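Local structure of BexL (Amycolatopsis orientalis, 4XRW) at residues 103-115 with 124-136. The protein is a di-domain aromatase/cyclase of the BE-7585A pathway that probably cyclises and aromatises polyketide chains made by a type II polyketide synthase. Residues are numbered along the deposited sequence; the frame is centred on the assembly and turned at random.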
loop_
_atom_site.group_PDB
_atom_site.type_symbol
_atom_site.label_atom_id
_atom_site.label_comp_id
_atom_site.label_asym_id
_atom_site.label_seq_id
_atom_site.Cartn_x
_atom_site.Cartn_y
_atom_site.Cartn_z
ATOM N N THR A 103 21.063 6.714 -5.721
ATOM C CA THR A 103 21.298 8.138 -5.517
ATOM C C THR A 103 22.627 8.298 -4.801
ATOM O O THR A 103 22.857 7.594 -3.824
ATOM C CB THR A 103 20.193 8.783 -4.654
ATOM O OG1 THR A 103 18.913 8.551 -5.245
ATOM C CG2 THR A 103 20.419 10.276 -4.483
ATOM N N PRO A 104 23.482 9.228 -5.260
ATOM C CA PRO A 104 24.731 9.400 -4.526
ATOM C C PRO A 104 24.426 9.685 -3.052
ATOM O O PRO A 104 23.420 10.337 -2.748
ATOM C CB PRO A 104 25.410 10.602 -5.207
ATOM C CG PRO A 104 24.354 11.212 -6.096
ATOM C CD PRO A 104 23.385 10.131 -6.420
ATOM N N PRO A 105 25.288 9.202 -2.148
ATOM C CA PRO A 105 26.573 8.563 -2.419
ATOM C C PRO A 105 26.495 7.033 -2.658
ATOM O O PRO A 105 27.549 6.398 -2.694
ATOM C CB PRO A 105 27.357 8.864 -1.141
ATOM C CG PRO A 105 26.310 8.721 -0.090
ATOM C CD PRO A 105 25.045 9.314 -0.693
ATOM N N VAL A 106 25.299 6.458 -2.831
ATOM C CA VAL A 106 25.198 5.028 -3.088
ATOM C C VAL A 106 25.605 4.766 -4.540
ATOM O O VAL A 106 24.996 5.315 -5.458
ATOM C CB VAL A 106 23.787 4.470 -2.867
ATOM C CG1 VAL A 106 23.760 2.975 -3.099
ATOM C CG2 VAL A 106 23.278 4.807 -1.413
ATOM N N ALA A 107 26.599 3.924 -4.715
ATOM C CA ALA A 107 27.022 3.451 -6.038
ATOM C C ALA A 107 26.223 2.224 -6.446
ATOM O O ALA A 107 25.844 2.078 -7.613
ATOM C CB ALA A 107 28.485 3.123 -6.048
ATOM N N GLU A 108 26.007 1.322 -5.493
ATOM C CA GLU A 108 25.048 0.252 -5.700
ATOM C C GLU A 108 24.533 -0.322 -4.382
ATOM O O GLU A 108 25.172 -0.253 -3.330
ATOM C CB GLU A 108 25.633 -0.852 -6.580
ATOM C CG GLU A 108 26.902 -1.497 -6.071
ATOM C CD GLU A 108 27.227 -2.779 -6.849
ATOM O OE1 GLU A 108 27.932 -2.696 -7.886
ATOM O OE2 GLU A 108 26.755 -3.867 -6.429
ATOM N N MET A 109 23.311 -0.820 -4.481
ATOM C CA MET A 109 22.560 -1.375 -3.380
ATOM C C MET A 109 21.835 -2.637 -3.851
ATOM O O MET A 109 20.978 -2.586 -4.747
ATOM C CB MET A 109 21.557 -0.363 -2.870
ATOM C CG MET A 109 20.678 -0.827 -1.723
ATOM S SD MET A 109 21.652 -1.040 -0.224
ATOM C CE MET A 109 22.373 0.550 -0.009
ATOM N N SER A 110 22.171 -3.749 -3.227
ATOM C CA SER A 110 21.504 -5.022 -3.472
ATOM C C SER A 110 21.253 -5.722 -2.148
ATOM O O SER A 110 21.774 -5.319 -1.104
ATOM C CB SER A 110 22.333 -5.910 -4.376
ATOM O OG SER A 110 23.558 -6.187 -3.746
ATOM N N GLY A 111 20.425 -6.750 -2.173
ATOM C CA GLY A 111 20.074 -7.442 -0.955
ATOM C C GLY A 111 19.520 -8.823 -1.242
ATOM O O GLY A 111 19.330 -9.225 -2.401
ATOM N N THR A 112 19.267 -9.554 -0.165
ATOM C CA THR A 112 18.726 -10.882 -0.250
ATOM C C THR A 112 17.821 -11.110 0.935
ATOM O O THR A 112 18.173 -10.752 2.066
ATOM C CB THR A 112 19.836 -11.979 -0.256
ATOM O OG1 THR A 112 20.905 -11.604 -1.121
ATOM C CG2 THR A 112 19.277 -13.294 -0.725
ATOM N N TRP A 113 16.641 -11.656 0.647
ATOM C CA TRP A 113 15.752 -12.224 1.645
ATOM C C TRP A 113 16.026 -13.712 1.700
ATOM O O TRP A 113 16.119 -14.363 0.659
ATOM C CB TRP A 113 14.270 -12.019 1.294
ATOM C CG TRP A 113 13.823 -10.585 1.315
ATOM C CD1 TRP A 113 13.775 -9.733 0.244
ATOM C CD2 TRP A 113 13.356 -9.848 2.440
ATOM N NE1 TRP A 113 13.305 -8.505 0.650
ATOM C CE2 TRP A 113 13.054 -8.544 1.990
ATOM C CE3 TRP A 113 13.169 -10.154 3.794
ATOM C CZ2 TRP A 113 12.579 -7.556 2.840
ATOM C CZ3 TRP A 113 12.691 -9.169 4.630
ATOM C CH2 TRP A 113 12.395 -7.893 4.153
ATOM N N ILE A 114 16.104 -14.249 2.905
ATOM C CA ILE A 114 16.261 -15.690 3.087
ATOM C C ILE A 114 15.304 -16.056 4.204
ATOM O O ILE A 114 15.394 -15.504 5.300
ATOM C CB ILE A 114 17.699 -16.102 3.456
ATOM C CG1 ILE A 114 18.727 -15.587 2.443
ATOM C CG2 ILE A 114 17.803 -17.624 3.524
ATOM C CD1 ILE A 114 20.164 -15.565 2.977
ATOM N N VAL A 115 14.366 -16.950 3.929
ATOM C CA VAL A 115 13.389 -17.337 4.916
ATOM C C VAL A 115 13.627 -18.796 5.317
ATOM O O VAL A 115 13.631 -19.682 4.469
ATOM C CB VAL A 115 11.979 -17.155 4.404
ATOM C CG1 VAL A 115 10.992 -17.378 5.528
ATOM C CG2 VAL A 115 11.817 -15.736 3.819
ATOM N N LYS A 124 12.403 -17.812 10.670
ATOM C CA LYS A 124 13.465 -16.829 10.776
ATOM C C LYS A 124 13.636 -16.139 9.426
ATOM O O LYS A 124 13.846 -16.798 8.409
ATOM C CB LYS A 124 14.780 -17.491 11.190
ATOM C CG LYS A 124 15.901 -16.503 11.451
ATOM C CD LYS A 124 17.215 -17.228 11.694
ATOM C CE LYS A 124 18.368 -16.271 11.899
ATOM N NZ LYS A 124 19.663 -16.982 12.121
ATOM N N VAL A 125 13.519 -14.821 9.438
ATOM C CA VAL A 125 13.664 -14.013 8.233
ATOM C C VAL A 125 14.964 -13.266 8.320
ATOM O O VAL A 125 15.183 -12.494 9.241
ATOM C CB VAL A 125 12.502 -13.043 8.060
ATOM C CG1 VAL A 125 12.702 -12.184 6.789
ATOM C CG2 VAL A 125 11.202 -13.822 7.997
ATOM N N ARG A 126 15.835 -13.540 7.362
ATOM C CA ARG A 126 17.117 -12.876 7.236
ATOM C C ARG A 126 17.103 -11.890 6.080
ATOM O O ARG A 126 16.663 -12.241 4.977
ATOM C CB ARG A 126 18.202 -13.910 7.002
ATOM C CG ARG A 126 18.235 -14.989 8.081
ATOM C CD ARG A 126 19.158 -16.086 7.657
ATOM N NE ARG A 126 20.484 -15.611 7.298
ATOM C CZ ARG A 126 21.330 -16.287 6.537
ATOM N NH1 ARG A 126 20.977 -17.477 6.075
ATOM N NH2 ARG A 126 22.526 -15.775 6.233
ATOM N N LEU A 127 17.612 -10.691 6.334
ATOM C CA LEU A 127 17.658 -9.643 5.330
ATOM C C LEU A 127 19.094 -9.200 5.198
ATOM O O LEU A 127 19.663 -8.622 6.130
ATOM C CB LEU A 127 16.734 -8.491 5.720
ATOM C CG LEU A 127 16.786 -7.220 4.877
ATOM C CD1 LEU A 127 16.472 -7.503 3.430
ATOM C CD2 LEU A 127 15.831 -6.161 5.461
ATOM N N LEU A 128 19.690 -9.491 4.051
ATOM C CA LEU A 128 21.072 -9.152 3.771
ATOM C C LEU A 128 21.167 -7.983 2.820
ATOM O O LEU A 128 20.335 -7.874 1.913
ATOM C CB LEU A 128 21.788 -10.324 3.139
ATOM C CG LEU A 128 22.044 -11.547 4.026
ATOM C CD1 LEU A 128 20.748 -12.235 4.457
ATOM C CD2 LEU A 128 22.936 -12.515 3.238
ATOM N N HIS A 129 22.185 -7.146 2.991
ATOM C CA HIS A 129 22.479 -6.095 2.018
ATOM C C HIS A 129 23.927 -6.119 1.633
ATOM O O HIS A 129 24.799 -6.507 2.425
ATOM C CB HIS A 129 22.113 -4.715 2.570
ATOM C CG HIS A 129 20.642 -4.472 2.666
ATOM N ND1 HIS A 129 19.896 -4.809 3.781
ATOM C CD2 HIS A 129 19.770 -3.940 1.780
ATOM C CE1 HIS A 129 18.632 -4.496 3.571
ATOM N NE2 HIS A 129 18.529 -3.966 2.365
ATOM N N ALA A 130 24.191 -5.684 0.409
ATOM C CA ALA A 130 25.541 -5.486 -0.056
ATOM C C ALA A 130 25.555 -4.140 -0.741
ATOM O O ALA A 130 24.727 -3.907 -1.621
ATOM C CB ALA A 130 25.941 -6.596 -1.007
ATOM N N TYR A 131 26.470 -3.261 -0.360
ATOM C CA TYR A 131 26.486 -1.933 -0.944
ATOM C C TYR A 131 27.860 -1.333 -1.009
ATOM O O TYR A 131 28.788 -1.747 -0.295
ATOM C CB TYR A 131 25.576 -0.995 -0.151
ATOM C CG TYR A 131 25.752 -1.135 1.328
ATOM C CD1 TYR A 131 26.615 -0.317 2.031
ATOM C CD2 TYR A 131 25.067 -2.118 2.014
ATOM C CE1 TYR A 131 26.776 -0.469 3.410
ATOM C CE2 TYR A 131 25.217 -2.280 3.342
ATOM C CZ TYR A 131 26.070 -1.473 4.046
ATOM O OH TYR A 131 26.166 -1.697 5.385
ATOM N N ARG A 132 27.982 -0.322 -1.857
ATOM C CA ARG A 132 29.174 0.494 -1.821
ATOM C C ARG A 132 28.861 1.923 -2.185
ATOM O O ARG A 132 27.810 2.242 -2.752
ATOM C CB ARG A 132 30.267 -0.073 -2.722
ATOM C CG ARG A 132 29.867 -0.460 -4.113
ATOM C CD ARG A 132 31.100 -0.950 -4.893
ATOM N NE ARG A 132 32.130 0.087 -4.960
ATOM C CZ ARG A 132 33.100 0.150 -5.869
ATOM N NH1 ARG A 132 33.194 -0.762 -6.827
ATOM N NH2 ARG A 132 33.980 1.143 -5.818
ATOM N N ALA A 133 29.792 2.778 -1.818
ATOM C CA ALA A 133 29.662 4.200 -2.002
ATOM C C ALA A 133 30.366 4.591 -3.298
ATOM O O ALA A 133 31.276 3.894 -3.754
ATOM C CB ALA A 133 30.256 4.952 -0.788
ATOM N N VAL A 134 29.953 5.705 -3.881
ATOM C CA VAL A 134 30.562 6.179 -5.113
ATOM C C VAL A 134 32.013 6.558 -4.786
ATOM O O VAL A 134 32.261 7.303 -3.855
ATOM C CB VAL A 134 29.785 7.364 -5.701
ATOM C CG1 VAL A 134 30.543 7.978 -6.857
ATOM C CG2 VAL A 134 28.371 6.930 -6.134
ATOM N N GLY A 135 32.978 6.008 -5.518
ATOM C CA GLY A 135 34.381 6.286 -5.217
ATOM C C GLY A 135 34.873 5.776 -3.863
ATOM O O GLY A 135 35.876 6.268 -3.338
ATOM N N ASP A 136 34.205 4.778 -3.336
ATOM C CA ASP A 136 34.467 4.196 -1.991
ATOM C C ASP A 136 34.756 5.222 -0.924
ATOM O O ASP A 136 35.433 4.928 0.020
ATOM C CB ASP A 136 35.602 3.168 -2.010
ATOM C CG ASP A 136 35.395 2.080 -3.013
ATOM O OD1 ASP A 136 34.389 1.350 -2.959
ATOM O OD2 ASP A 136 36.234 1.938 -3.897
#
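The carbonyl O of Arg-132 is gripped by two successive amides, at 2.9 Å from Ala-107 N and more weakly, at 3.4 Å, from Glu-108 N. Two residues thus face one, the signature of a classic beta bulge, and alanine is small enough there for its CB to rest against the backbone of Ala-133. Beyond the bulge the antiparallel hairpin runs regularly to Val-115 and Val-125; its straightest bond runs from Leu-128 N to Thr-112 O (2.8 Å, 178°).

The sheet face turned to helix 138-166 carries Trp-113 and Leu-127 as a non-hydrogen-bonded pair. Leu-127 runs alongside the indole, its CG turned away from its own amide nitrogen (chi1 172°), which sets CD1 over the centre of one face, a CH-pi contact 3.9 Å from the six-membered ring centroid. Val-125 CG1 meets the edge of the same ring, 3.6 Å from Trp-113 CE3, while Trp-113 NE1 is hydrogen-bonded to a bound MES molecule. Were Trp-113 an alanine, Leu-127 CD1 would probably lose the face it lies on and Val-125 CG1 the edge it meets, and the bound MES would lose the NE1 donor. Farther along, Met-109 bends back so that CE touches Tyr-131 CB (3.6 Å) and the sulfur lies obliquely to the ring, a Met-aromatic contact; the phenol OH bonds to Asp-145.

On the other face, Ile-114 CD1 packs over the guanidinium of Arg-126, 3.7 Å from NH1, leaving the arginine's nitrogens to form salt bridges with Glu-25 and Glu-116. This division of labour suits a helix-grip fold: apolar and aromatic groups line the side gripping the long helix, where the MES, probably from the crystallisation liquor, may mark a pocket, whereas the reverse mixes aliphatic side chains with charged ones that pair across neighbouring strands.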